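Local structure of malonate decarboxylase subunit alpha (Acinetobacter baumannii ATCC 17978, 6MPR) at residues A360-I365 with T405-D410; H261-L266 with K427-Q432; V62-N67 with S100-L105. The protein probably transfers acyl carrier protein between acetate and malonate, as the transferase subunit of a malonate decarboxylase that splits malonate into acetate and carbon dioxide. One frame throughout, in Å; residues are numbered along the deposited sequence. Where two conformers were deposited one is given.

Contact 1 of 3, residues A360-I365 with T405-D410; sequences AVDLFI and TPAWLD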
ATOM      1  N   ALA A 360      -9.302  -0.207  -0.475  1.00  7.57           N
ATOM      2  CA  ALA A 360     -10.466   0.659  -0.596  1.00  7.72           C
ATOM      3  C   ALA A 360     -11.588   0.134  -1.481  1.00 13.60           C
ATOM      4  O   ALA A 360     -12.675   0.723  -1.461  1.00 17.13           O
ATOM      5  CB  ALA A 360     -10.047   2.044  -1.117  1.00  9.14           C
ATOM      6  N   VAL A 361     -11.393  -0.940  -2.246  1.00 11.26           N
ATOM      7  CA  VAL A 361     -12.463  -1.416  -3.117  1.00  9.63           C
ATOM      8  C   VAL A 361     -13.031  -2.737  -2.596  1.00  8.77           C
ATOM      9  O   VAL A 361     -12.366  -3.513  -1.897  1.00 12.50           O
ATOM     10  CB  VAL A 361     -12.044  -1.559  -4.597  1.00 10.96           C
ATOM     11  CG1 VAL A 361     -11.474  -0.239  -5.137  1.00 10.04           C
ATOM     12  CG2 VAL A 361     -11.094  -2.718  -4.800  1.00 10.76           C
ATOM     13  N   ASP A 362     -14.290  -2.989  -2.973  1.00  8.46           N
ATOM     14  CA  ASP A 362     -15.010  -4.175  -2.511  1.00  8.78           C
ATOM     15  C   ASP A 362     -14.508  -5.456  -3.162  1.00 10.04           C
ATOM     16  O   ASP A 362     -14.640  -6.536  -2.576  1.00 10.55           O
ATOM     17  CB  ASP A 362     -16.505  -4.067  -2.843  1.00 10.94           C
ATOM     18  CG  ASP A 362     -17.244  -3.075  -1.990  1.00 13.98           C
ATOM     19  OD1 ASP A 362     -16.776  -2.726  -0.882  1.00 14.95           O
ATOM     20  OD2 ASP A 362     -18.350  -2.675  -2.425  1.00 14.17           O
ATOM     21  N   LEU A 363     -13.994  -5.374  -4.387  1.00  9.50           N
ATOM     22  CA  LEU A 363     -13.910  -6.581  -5.194  1.00 10.23           C
ATOM     23  C   LEU A 363     -12.771  -6.485  -6.205  1.00 12.26           C
ATOM     24  O   LEU A 363     -12.506  -5.412  -6.766  1.00  8.74           O
ATOM     25  CB  LEU A 363     -15.244  -6.839  -5.919  1.00 12.23           C
ATOM     26  CG  LEU A 363     -15.339  -8.037  -6.890  1.00  9.34           C
ATOM     27  CD1 LEU A 363     -16.713  -8.681  -6.772  1.00 10.53           C
ATOM     28  CD2 LEU A 363     -15.075  -7.602  -8.325  1.00  9.28           C
ATOM     29  N   PHE A 364     -12.101  -7.617  -6.412  1.00 12.06           N
ATOM     30  CA  PHE A 364     -11.275  -7.868  -7.577  1.00  8.28           C
ATOM     31  C   PHE A 364     -11.853  -9.052  -8.341  1.00 10.52           C
ATOM     32  O   PHE A 364     -12.350 -10.011  -7.742  1.00 10.80           O
ATOM     33  CB  PHE A 364      -9.807  -8.171  -7.182  1.00  8.03           C
ATOM     34  CG  PHE A 364      -8.986  -8.733  -8.306  1.00 13.28           C
ATOM     35  CD1 PHE A 364      -8.602  -7.932  -9.367  1.00 11.77           C
ATOM     36  CD2 PHE A 364      -8.593 -10.062  -8.300  1.00 12.61           C
ATOM     37  CE1 PHE A 364      -7.845  -8.433 -10.397  1.00 13.57           C
ATOM     38  CE2 PHE A 364      -7.854 -10.580  -9.338  1.00 17.77           C
ATOM     39  CZ  PHE A 364      -7.464  -9.765 -10.385  1.00 17.16           C
ATOM     40  N   ILE A 365     -11.801  -8.981  -9.668  1.00 10.76           N
ATOM     41  CA  ILE A 365     -12.204 -10.094 -10.525  1.00  9.13           C
ATOM     42  C   ILE A 365     -11.221 -10.175 -11.685  1.00  9.09           C
ATOM     43  O   ILE A 365     -10.910  -9.164 -12.314  1.00 11.02           O
ATOM     44  CB  ILE A 365     -13.669  -9.933 -11.012  1.00  9.55           C
ATOM     45  CG1 ILE A 365     -14.094 -11.088 -11.931  1.00 11.89           C
ATOM     46  CG2 ILE A 365     -13.862  -8.580 -11.701  1.00 11.85           C
ATOM     47  CD1 ILE A 365     -15.620 -11.241 -11.999  1.00 11.85           C
ATOM     48  N   THR A 405     -17.789  -1.977   4.502  1.00 12.76           N
ATOM     49  CA  THR A 405     -18.726  -1.661   3.437  1.00 14.74           C
ATOM     50  C   THR A 405     -19.642  -2.870   3.356  1.00 14.42           C
ATOM     51  O   THR A 405     -19.293  -3.942   3.867  1.00 16.33           O
ATOM     52  CB  THR A 405     -18.043  -1.436   2.080  1.00 12.46           C
ATOM     53  OG1 THR A 405     -17.384  -2.646   1.689  1.00 16.02           O
ATOM     54  CG2 THR A 405     -17.004  -0.286   2.123  1.00 13.56           C
ATOM     55  N   PRO A 406     -20.820  -2.735   2.725  1.00 18.52           N
ATOM     56  CA  PRO A 406     -21.773  -3.868   2.714  1.00 18.57           C
ATOM     57  C   PRO A 406     -21.222  -5.160   2.110  1.00 17.29           C
ATOM     58  O   PRO A 406     -21.425  -6.232   2.696  1.00 15.96           O
ATOM     59  CB  PRO A 406     -22.957  -3.312   1.907  1.00 20.62           C
ATOM     60  CG  PRO A 406     -22.916  -1.819   2.169  1.00 20.84           C
ATOM     61  CD  PRO A 406     -21.434  -1.498   2.199  1.00 18.52           C
ATOM     62  N   ALA A 407     -20.529  -5.102   0.963  1.00 11.77           N
ATOM     63  CA  ALA A 407     -20.008  -6.334   0.371  1.00 12.06           C
ATOM     64  C   ALA A 407     -18.975  -6.987   1.284  1.00 14.83           C
ATOM     65  O   ALA A 407     -18.959  -8.213   1.442  1.00 14.92           O
ATOM     66  CB  ALA A 407     -19.395  -6.048  -1.005  1.00 12.85           C
ATOM     67  N   TRP A 408     -18.096  -6.180   1.886  1.00 16.38           N
ATOM     68  CA  TRP A 408     -17.046  -6.714   2.748  1.00 15.88           C
ATOM     69  C   TRP A 408     -17.636  -7.355   4.002  1.00 15.86           C
ATOM     70  O   TRP A 408     -17.183  -8.421   4.436  1.00 17.44           O
ATOM     71  CB  TRP A 408     -16.078  -5.586   3.095  1.00 13.11           C
ATOM     72  CG  TRP A 408     -14.879  -5.925   3.917  1.00 11.69           C
ATOM     73  CD1 TRP A 408     -13.678  -6.390   3.466  1.00 11.71           C
ATOM     74  CD2 TRP A 408     -14.737  -5.749   5.329  1.00 11.34           C
ATOM     75  NE1 TRP A 408     -12.802  -6.544   4.521  1.00 11.58           N
ATOM     76  CE2 TRP A 408     -13.427  -6.142   5.672  1.00 10.04           C
ATOM     77  CE3 TRP A 408     -15.588  -5.298   6.335  1.00 14.40           C
ATOM     78  CZ2 TRP A 408     -12.960  -6.114   6.977  1.00 13.06           C
ATOM     79  CZ3 TRP A 408     -15.117  -5.259   7.632  1.00 14.21           C
ATOM     80  CH2 TRP A 408     -13.814  -5.670   7.944  1.00 16.49           C
ATOM     81  N   LEU A 409     -18.660  -6.731   4.587  1.00 14.39           N
ATOM     82  CA  LEU A 409     -19.361  -7.354   5.709  1.00 14.32           C
ATOM     83  C   LEU A 409     -20.081  -8.633   5.297  1.00 18.79           C
ATOM     84  O   LEU A 409     -20.245  -9.541   6.121  1.00 18.65           O
ATOM     85  CB  LEU A 409     -20.387  -6.384   6.307  1.00 16.51           C
ATOM     86  CG  LEU A 409     -19.857  -5.264   7.191  1.00 19.55           C
ATOM     87  CD1 LEU A 409     -21.007  -4.350   7.640  1.00 21.47           C
ATOM     88  CD2 LEU A 409     -19.164  -5.888   8.393  1.00 20.51           C
ATOM     89  N   ASP A 410     -20.545  -8.711   4.044  1.00 16.32           N
ATOM     90  CA  ASP A 410     -21.306  -9.875   3.596  1.00 16.22           C
ATOM     91  C   ASP A 410     -20.458 -11.138   3.588  1.00 18.28           C
ATOM     92  O   ASP A 410     -21.012 -12.245   3.569  1.00 21.67           O
ATOM     93  CB  ASP A 410     -21.887  -9.617   2.203  1.00 18.39           C
ATOM     94  CG  ASP A 410     -23.250 -10.252   2.000  1.00 27.95           C
ATOM     95  OD1 ASP A 410     -23.956 -10.524   3.004  1.00 25.48           O
ATOM     96  OD2 ASP A 410     -23.615 -10.493   0.827  1.00 25.88           O
TER
HETATM   97  O   HOH W   1     -20.638  -2.694  -0.748  1.00 22.32           O
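OG1 of Thr-405 is gripped twice: it gives its proton to OD1 of Asp-362 in a short 2.6 Å hydrogen bond, and it takes one from NH2 of Arg-401. The bond to Asp-362 reaches OD1 on the syn side, about 30° out of the carboxylate plane. Thr-405 holds OG1 between its backbone N and carbonyl carbon (chi1 62°), which turns the hydroxyl to the aspartate. The methyl of Ala-407 lies over the same face of the carboxylate that Thr-405 approaches, with CB 3.8 Å from CG of Asp-362. Beside this apolar cover a water completes the join: it sits 2.8 Å from OD2 of Asp-362 and accepts the N-H of Ala-407, its oxygen 3.0 Å from that N. OD2 also receives the backbone N-H of Gln-264, and the backbone N of Asp-362 is bonded to OG of Ser-265, so the carboxylate and its own main chain are both tied to the start of strand 265-268. Thr-405 is the N-cap of helix 406-410, and the negative carboxylate facing this helix start is probably favoured by the helix dipole. At the subunit interface Trp-408 and Leu-409 pack on Leu-462 of the second subunit, and Ala-360 and Val-361 on Val-152, also of the second subunit. Asp-362 comes just before strand 363-366. The arrangement is that of an alpha/beta domain in which a buried acid at the entry to an inner strand of the sheet holds the first turn of a short helix.

Contact 2 of 3, residues H261-L266 with K427-Q432; sequences HNVQSL and KKLVVQ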
ATOM      1  N   HIS A 261     -24.036  -9.141  -3.558  1.00 13.56           N
ATOM      2  CA  HIS A 261     -23.282  -8.604  -2.436  1.00 16.94           C
ATOM      3  C   HIS A 261     -23.222  -7.086  -2.417  1.00 13.71           C
ATOM      4  O   HIS A 261     -22.514  -6.524  -1.573  1.00 17.05           O
ATOM      5  CB  HIS A 261     -21.860  -9.168  -2.450  1.00 12.91           C
ATOM      6  CG  HIS A 261     -21.815 -10.660  -2.456  1.00 13.30           C
ATOM      7  ND1 HIS A 261     -22.193 -11.413  -1.368  1.00 14.81           N
ATOM      8  CD2 HIS A 261     -21.448 -11.540  -3.416  1.00 13.28           C
ATOM      9  CE1 HIS A 261     -22.060 -12.698  -1.655  1.00 18.04           C
ATOM     10  NE2 HIS A 261     -21.604 -12.801  -2.890  1.00 16.00           N
ATOM     11  N   ASN A 262     -23.925  -6.411  -3.325  1.00 13.85           N
ATOM     12  CA  ASN A 262     -24.008  -4.945  -3.348  1.00 14.72           C
ATOM     13  C   ASN A 262     -22.627  -4.307  -3.538  1.00 18.13           C
ATOM     14  O   ASN A 262     -22.223  -3.411  -2.797  1.00 13.71           O
ATOM     15  CB  ASN A 262     -24.689  -4.433  -2.078  1.00 17.94           C
ATOM     16  CG  ASN A 262     -25.187  -3.000  -2.211  1.00 28.23           C
ATOM     17  OD1 ASN A 262     -25.659  -2.586  -3.276  1.00 35.63           O
ATOM     18  ND2 ASN A 262     -25.075  -2.233  -1.125  1.00 27.21           N
ATOM     19  N   VAL A 263     -21.909  -4.776  -4.555  1.00 14.65           N
ATOM     20  CA  VAL A 263     -20.551  -4.306  -4.838  1.00 14.73           C
ATOM     21  C   VAL A 263     -20.619  -2.889  -5.395  1.00 15.06           C
ATOM     22  O   VAL A 263     -21.198  -2.660  -6.460  1.00 16.17           O
ATOM     23  CB  VAL A 263     -19.845  -5.253  -5.815  1.00 11.00           C
ATOM     24  CG1 VAL A 263     -18.466  -4.714  -6.220  1.00 15.90           C
ATOM     25  CG2 VAL A 263     -19.747  -6.661  -5.211  1.00 14.31           C
ATOM     26  N   GLN A 264     -20.035  -1.936  -4.667  1.00 10.74           N
ATOM     27  CA  GLN A 264     -19.983  -0.532  -5.062  1.00 11.64           C
ATOM     28  C   GLN A 264     -18.691  -0.146  -5.755  1.00 10.05           C
ATOM     29  O   GLN A 264     -18.685   0.812  -6.544  1.00 12.34           O
ATOM     30  CB  GLN A 264     -20.123   0.389  -3.841  1.00 13.96           C
ATOM     31  CG  GLN A 264     -21.316   0.130  -2.963  1.00 15.86           C
ATOM     32  CD  GLN A 264     -22.597   0.291  -3.729  1.00 18.26           C
ATOM     33  OE1 GLN A 264     -22.892   1.372  -4.240  1.00 22.42           O
ATOM     34  NE2 GLN A 264     -23.366  -0.796  -3.837  1.00 18.25           N
ATOM     35  N   SER A 265     -17.590  -0.826  -5.438  1.00 10.08           N
ATOM     36  CA  SER A 265     -16.263  -0.434  -5.906  1.00 11.39           C
ATOM     37  C   SER A 265     -15.489  -1.681  -6.297  1.00 11.13           C
ATOM     38  O   SER A 265     -15.644  -2.735  -5.673  1.00 12.23           O
ATOM     39  CB  SER A 265     -15.506   0.343  -4.822  1.00 11.12           C
ATOM     40  OG  SER A 265     -15.451  -0.389  -3.611  1.00 14.28           O
ATOM     41  N   LEU A 266     -14.652  -1.566  -7.328  1.00  8.78           N
ATOM     42  CA  LEU A 266     -14.037  -2.783  -7.846  1.00  9.13           C
ATOM     43  C   LEU A 266     -12.907  -2.456  -8.808  1.00 12.17           C
ATOM     44  O   LEU A 266     -12.781  -1.331  -9.309  1.00 10.14           O
ATOM     45  CB  LEU A 266     -15.077  -3.669  -8.553  1.00 12.14           C
ATOM     46  CG  LEU A 266     -15.614  -3.224  -9.923  1.00 13.12           C
ATOM     47  CD1 LEU A 266     -16.505  -4.315 -10.468  1.00 10.70           C
ATOM     48  CD2 LEU A 266     -16.394  -1.886  -9.878  1.00  9.21           C
ATOM     49  N   LYS A 427     -14.352  -9.662   4.664  1.00 11.85           N
ATOM     50  CA  LYS A 427     -13.327 -10.096   3.721  0.57 12.20           C
ATOM     51  C   LYS A 427     -13.545  -9.393   2.387  1.00 11.41           C
ATOM     52  O   LYS A 427     -14.683  -9.148   1.971  1.00 13.89           O
ATOM     53  CB  LYS A 427     -13.355 -11.620   3.486  0.57 11.22           C
ATOM     54  CG  LYS A 427     -13.368 -12.486   4.741  0.57 16.86           C
ATOM     55  CD  LYS A 427     -13.333 -13.962   4.349  0.57 23.65           C
ATOM     56  CE  LYS A 427     -13.113 -14.882   5.545  0.57 26.54           C
ATOM     57  NZ  LYS A 427     -14.335 -15.066   6.378  0.57 27.62           N
ATOM     58  N   LYS A 428     -12.452  -9.073   1.707  1.00 12.70           N
ATOM     59  CA  LYS A 428     -12.623  -8.524   0.368  1.00 15.60           C
ATOM     60  C   LYS A 428     -13.021  -9.644  -0.590  1.00 17.14           C
ATOM     61  O   LYS A 428     -12.574 -10.787  -0.457  1.00 14.25           O
ATOM     62  CB  LYS A 428     -11.338  -7.861  -0.098  1.00 19.60           C
ATOM     63  CG  LYS A 428     -11.390  -7.169  -1.460  1.00 16.22           C
ATOM     64  CD  LYS A 428      -9.937  -7.019  -1.917  1.00 15.18           C
ATOM     65  CE  LYS A 428      -9.811  -6.499  -3.311  1.00 22.41           C
ATOM     66  NZ  LYS A 428      -8.375  -6.204  -3.564  1.00 13.86           N
ATOM     67  N   LEU A 429     -13.857  -9.305  -1.578  1.00 11.53           N
ATOM     68  CA  LEU A 429     -14.245 -10.280  -2.592  1.00  9.54           C
ATOM     69  C   LEU A 429     -13.142 -10.413  -3.627  1.00 10.87           C
ATOM     70  O   LEU A 429     -12.648  -9.419  -4.160  1.00 12.22           O
ATOM     71  CB  LEU A 429     -15.557  -9.886  -3.276  1.00  9.81           C
ATOM     72  CG  LEU A 429     -16.838 -10.006  -2.435  1.00 15.10           C
ATOM     73  CD1 LEU A 429     -16.865  -8.982  -1.283  1.00 13.84           C
ATOM     74  CD2 LEU A 429     -18.070  -9.865  -3.332  1.00 10.72           C
ATOM     75  N   VAL A 430     -12.740 -11.652  -3.885  1.00 12.77           N
ATOM     76  CA  VAL A 430     -11.695 -11.977  -4.844  1.00 11.04           C
ATOM     77  C   VAL A 430     -12.279 -13.064  -5.735  1.00 10.16           C
ATOM     78  O   VAL A 430     -12.540 -14.179  -5.265  1.00 11.04           O
ATOM     79  CB  VAL A 430     -10.413 -12.443  -4.146  1.00 11.25           C
ATOM     80  CG1 VAL A 430      -9.423 -13.020  -5.129  1.00  9.03           C
ATOM     81  CG2 VAL A 430      -9.794 -11.275  -3.393  1.00 10.34           C
ATOM     82  N   VAL A 431     -12.538 -12.724  -7.001  1.00 10.61           N
ATOM     83  CA  VAL A 431     -13.244 -13.595  -7.934  1.00  9.99           C
ATOM     84  C   VAL A 431     -12.264 -14.094  -8.985  1.00 13.48           C
ATOM     85  O   VAL A 431     -11.609 -13.292  -9.663  1.00  9.60           O
ATOM     86  CB  VAL A 431     -14.416 -12.863  -8.610  1.00 11.38           C
ATOM     87  CG1 VAL A 431     -15.221 -13.843  -9.490  1.00 11.47           C
ATOM     88  CG2 VAL A 431     -15.285 -12.167  -7.567  1.00 11.57           C
ATOM     89  N   GLN A 432     -12.193 -15.408  -9.147  1.00 10.31           N
ATOM     90  CA  GLN A 432     -11.529 -16.010 -10.302  1.00 12.96           C
ATOM     91  C   GLN A 432     -12.590 -16.349 -11.344  1.00 17.57           C
ATOM     92  O   GLN A 432     -13.406 -17.256 -11.136  1.00 14.99           O
ATOM     93  CB  GLN A 432     -10.744 -17.260  -9.914  1.00 19.74           C
ATOM     94  CG  GLN A 432      -9.368 -16.971  -9.380  1.00 25.64           C
ATOM     95  CD  GLN A 432      -8.385 -16.568 -10.473  1.00 40.99           C
ATOM     96  OE1 GLN A 432      -7.235 -16.248 -10.194  1.00 49.38           O
ATOM     97  NE2 GLN A 432      -8.837 -16.573 -11.720  1.00 45.29           N
TER
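His-261 crosses the end of Leu-429 at a slant, and all its touching atoms meet one methyl. Its CB stands 4.0 Å from CD2 of Leu-429; CG comes to 3.9 Å of that methyl, and the ring carbon CD2 of His-261 is nearest, 3.8 Å from CD2 of Leu-429. With CG anti to the carbonyl carbon, chi1 -55° presents the CD2 side of the ring to the leucine and turns ND1 away from it, to a hydrogen bond with OD2 of Asp-410. Farther round, the ring meets those of His-474 and Tyr-485, each plane turned about 75° from its own. The same leucine methyl also reaches CG2 of Val-263, at 4.1 Å, and so fills the angle between the two side chains. Here the chain makes the link from helix 244-261 into strand 265-268, in the parallel part of a mixed alpha/beta sheet. Asn-262 makes the break with positive phi, in a Schellman motif. Strand 363-366 runs between strands 265-268 and 429-433, so the two segments meet through side chains across it, and Leu-363 of that middle strand touches both Val-263 and Leu-429. At the turn itself Gln-264 folds back: NE2 donates to O of Asn-262 in a nearly straight bond of 3.0 Å, arriving from above the carbonyl plane.

Contact 3 of 3, residues V62-N67 with S100-L105; sequences VVLEGN and SEHLDL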
ATOM      1  N   VAL A  62      19.840  -0.961 -10.296  1.00 12.00           N
ATOM      2  CA  VAL A  62      19.398  -0.038 -11.340  1.00  8.45           C
ATOM      3  C   VAL A  62      17.930  -0.315 -11.565  1.00  9.79           C
ATOM      4  O   VAL A  62      17.573  -1.393 -12.045  1.00  9.50           O
ATOM      5  CB  VAL A  62      20.189  -0.229 -12.643  1.00  8.65           C
ATOM      6  CG1 VAL A  62      19.670   0.716 -13.732  1.00  8.46           C
ATOM      7  CG2 VAL A  62      21.690  -0.009 -12.372  1.00 12.84           C
ATOM      8  N   VAL A  63      17.082   0.646 -11.209  1.00  9.79           N
ATOM      9  CA  VAL A  63      15.674   0.601 -11.587  1.00 10.58           C
ATOM     10  C   VAL A  63      15.562   1.071 -13.029  1.00  9.66           C
ATOM     11  O   VAL A  63      16.065   2.144 -13.376  1.00  8.71           O
ATOM     12  CB  VAL A  63      14.841   1.492 -10.656  1.00  6.75           C
ATOM     13  CG1 VAL A  63      13.406   1.644 -11.181  1.00  8.38           C
ATOM     14  CG2 VAL A  63      14.836   0.919  -9.225  1.00 11.32           C
ATOM     15  N   LEU A  64      14.880   0.289 -13.864  1.00  8.02           N
ATOM     16  CA  LEU A  64      14.720   0.602 -15.280  1.00 13.71           C
ATOM     17  C   LEU A  64      13.244   0.469 -15.606  1.00  7.86           C
ATOM     18  O   LEU A  64      12.647  -0.581 -15.342  1.00 11.58           O
ATOM     19  CB  LEU A  64      15.549  -0.341 -16.166  1.00 10.30           C
ATOM     20  CG  LEU A  64      15.325  -0.255 -17.685  1.00  8.76           C
ATOM     21  CD1 LEU A  64      15.644   1.141 -18.170  1.00  9.63           C
ATOM     22  CD2 LEU A  64      16.199  -1.275 -18.411  1.00 10.41           C
ATOM     23  N   GLU A  65      12.647   1.535 -16.133  1.00 11.15           N
ATOM     24  CA  GLU A  65      11.250   1.495 -16.560  1.00 13.62           C
ATOM     25  C   GLU A  65      11.154   0.919 -17.971  1.00 13.62           C
ATOM     26  O   GLU A  65      11.796   1.434 -18.890  1.00 11.54           O
ATOM     27  CB  GLU A  65      10.656   2.906 -16.535  1.00 13.57           C
ATOM     28  CG  GLU A  65      10.503   3.518 -15.140  1.00  8.82           C
ATOM     29  CD  GLU A  65       9.888   4.908 -15.193  1.00 14.89           C
ATOM     30  OE1 GLU A  65       9.563   5.382 -16.299  1.00 11.90           O
ATOM     31  OE2 GLU A  65       9.759   5.541 -14.134  1.00 13.72           O
ATOM     32  N   GLY A  66      10.408  -0.168 -18.139  1.00  8.99           N
ATOM     33  CA  GLY A  66      10.029  -1.028 -17.033  1.00  9.62           C
ATOM     34  C   GLY A  66       8.723  -0.800 -16.285  1.00 13.71           C
ATOM     35  O   GLY A  66       8.429  -1.531 -15.333  1.00 11.48           O
ATOM     36  N   ASN A  67       7.945   0.213 -16.652  1.00 11.19           N
ATOM     37  CA  ASN A  67       6.568   0.308 -16.180  0.52  9.95           C
ATOM     38  C   ASN A  67       5.733  -0.752 -16.882  1.00  9.36           C
ATOM     39  O   ASN A  67       6.151  -1.340 -17.882  1.00 14.24           O
ATOM     40  CB  ASN A  67       5.931   1.671 -16.485  0.52 11.86           C
ATOM     41  CG  ASN A  67       6.678   2.847 -15.902  0.52  9.55           C
ATOM     42  OD1 ASN A  67       6.544   3.160 -14.719  0.52 18.13           O
ATOM     43  ND2 ASN A  67       7.407   3.560 -16.751  0.52  7.38           N
ATOM     44  N   SER A 100      12.749  -6.500 -25.514  1.00 21.31           N
ATOM     45  CA  SER A 100      13.797  -7.472 -25.810  1.00 23.32           C
ATOM     46  C   SER A 100      15.144  -7.057 -25.217  1.00 27.30           C
ATOM     47  O   SER A 100      15.894  -7.902 -24.716  1.00 26.79           O
ATOM     48  CB  SER A 100      13.925  -7.659 -27.320  1.00 32.41           C
ATOM     49  OG  SER A 100      14.310  -6.451 -27.948  1.00 37.93           O
ATOM     50  N   GLU A 101      15.484  -5.767 -25.282  1.00 19.16           N
ATOM     51  CA  GLU A 101      16.781  -5.356 -24.749  1.00 16.57           C
ATOM     52  C   GLU A 101      16.862  -5.516 -23.231  1.00 14.90           C
ATOM     53  O   GLU A 101      17.971  -5.566 -22.692  1.00 16.26           O
ATOM     54  CB  GLU A 101      17.111  -3.916 -25.169  1.00 16.02           C
ATOM     55  CG  GLU A 101      16.287  -2.803 -24.492  1.00 17.87           C
ATOM     56  CD  GLU A 101      15.005  -2.460 -25.241  1.00 25.83           C
ATOM     57  OE1 GLU A 101      14.339  -1.461 -24.865  1.00 20.14           O
ATOM     58  OE2 GLU A 101      14.666  -3.185 -26.207  1.00 20.73           O
ATOM     59  N   HIS A 102      15.725  -5.613 -22.527  1.00 13.15           N
ATOM     60  CA  HIS A 102      15.789  -5.890 -21.092  1.00 16.46           C
ATOM     61  C   HIS A 102      16.509  -7.200 -20.837  1.00 15.80           C
ATOM     62  O   HIS A 102      17.414  -7.280 -20.002  1.00 14.42           O
ATOM     63  CB  HIS A 102      14.392  -5.954 -20.484  1.00 14.19           C
ATOM     64  CG  HIS A 102      13.657  -4.662 -20.527  1.00 14.30           C
ATOM     65  ND1 HIS A 102      12.302  -4.577 -20.301  1.00 14.00           N
ATOM     66  CD2 HIS A 102      14.081  -3.400 -20.761  1.00 14.37           C
ATOM     67  CE1 HIS A 102      11.918  -3.318 -20.408  1.00 17.01           C
ATOM     68  NE2 HIS A 102      12.979  -2.582 -20.679  1.00 16.22           N
ATOM     69  N   LEU A 103      16.119  -8.244 -21.561  1.00 15.47           N
ATOM     70  CA  LEU A 103      16.757  -9.531 -21.369  1.00 15.96           C
ATOM     71  C   LEU A 103      18.113  -9.591 -22.060  1.00 16.73           C
ATOM     72  O   LEU A 103      18.992 -10.335 -21.609  1.00 15.84           O
ATOM     73  CB  LEU A 103      15.805 -10.635 -21.833  1.00 14.16           C
ATOM     74  CG  LEU A 103      14.542 -10.653 -20.958  1.00 20.58           C
ATOM     75  CD1 LEU A 103      13.553 -11.723 -21.384  1.00 22.40           C
ATOM     76  CD2 LEU A 103      14.899 -10.818 -19.484  1.00 20.44           C
ATOM     77  N   ASP A 104      18.329  -8.783 -23.114  1.00 13.87           N
ATOM     78  CA  ASP A 104      19.656  -8.705 -23.723  1.00 14.39           C
ATOM     79  C   ASP A 104      20.721  -8.281 -22.708  1.00 14.12           C
ATOM     80  O   ASP A 104      21.888  -8.676 -22.832  1.00 16.17           O
ATOM     81  CB  ASP A 104      19.658  -7.728 -24.904  1.00 22.52           C
ATOM     82  CG  ASP A 104      18.763  -8.175 -26.069  1.00 31.53           C
ATOM     83  OD1 ASP A 104      18.258  -9.324 -26.081  1.00 27.48           O
ATOM     84  OD2 ASP A 104      18.558  -7.347 -26.986  1.00 31.96           O
ATOM     85  N   LEU A 105      20.343  -7.492 -21.693  1.00 13.48           N
ATOM     86  CA  LEU A 105      21.312  -7.094 -20.665  1.00 16.81           C
ATOM     87  C   LEU A 105      21.952  -8.303 -19.993  1.00 18.33           C
ATOM     88  O   LEU A 105      23.141  -8.277 -19.644  1.00 14.90           O
ATOM     89  CB  LEU A 105      20.640  -6.224 -19.603  1.00 13.58           C
ATOM     90  CG  LEU A 105      20.091  -4.883 -20.067  1.00 11.86           C
ATOM     91  CD1 LEU A 105      19.200  -4.278 -18.984  1.00 14.12           C
ATOM     92  CD2 LEU A 105      21.247  -3.938 -20.447  1.00 15.16           C
TER
HETATM   93  O   HOH W   2      12.632   0.113 -21.203  1.00 12.56           O
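Leu-64 pushes its CD2 methyl against the imidazole of His-102, 3.8 Å from the ring carbon CD2 and 4.1 Å from NE2 of the same histidine. The methyl meets the ring obliquely. CG of Leu-64 is anti to the backbone N (chi1 172°), which sends the branch away from the strand toward the helix. The same methyl reaches the CD1 methyl of Leu-105, at 4.3 Å, so one branch of Leu-64 rests on two side chains set one helical turn apart. Met-94 and Ser-76 touch both Leu-64 and His-102, and Met-92 touches Leu-64. Strand 61-64 is an inner strand of a parallel sheet, with strands 90-94 and 158-163 on its two sides, and helix 100-107 belongs to the crossover that takes the chain from strand 90-94 to the adjacent parallel strand 111-116. The contact therefore lies where an alpha/beta sheet packs under one of its connecting helices. Beyond the strand end the chemistry turns polar. A water lies at the ring edge of His-102, in its plane, 2.8 Å from NE2, and it donates to O of Glu-65 at a further 2.8 Å. That carbonyl precedes a cis peptide bond to Gly-66, whose positive phi suits glycine. The N of Gly-66 stands 4.2 Å from CE1 of His-102 and gives its hydrogen bond to OE1 of Gln-71, while the side chain of Glu-65 runs the other way, away from the helix, to hydrogen bonds with Ser-161, Ala-162 and Ser-181.

All three contacts are buried, but they belong to two separate sheets. Contacts 1 and 2 share one, a mixed sheet: their centres are 4 Å apart, and a probable hydrogen bond joins ND1 of His-261 in contact 2 and OD2 of Asp-410 in contact 1. Contact 3 lies on the opposite side of the chain's centre in the separate, all-parallel sheet, its centre about 36 and 35 Å from those of contacts 1 and 2. Contact 1 is chiefly polar, built on a carboxylate at a helix start near the second subunit. In contact 2 only carbon atoms meet and no hydrogen bond crosses the segments. Contact 3 mixes the two, leucine packing with a water bridge, and touches no other chain.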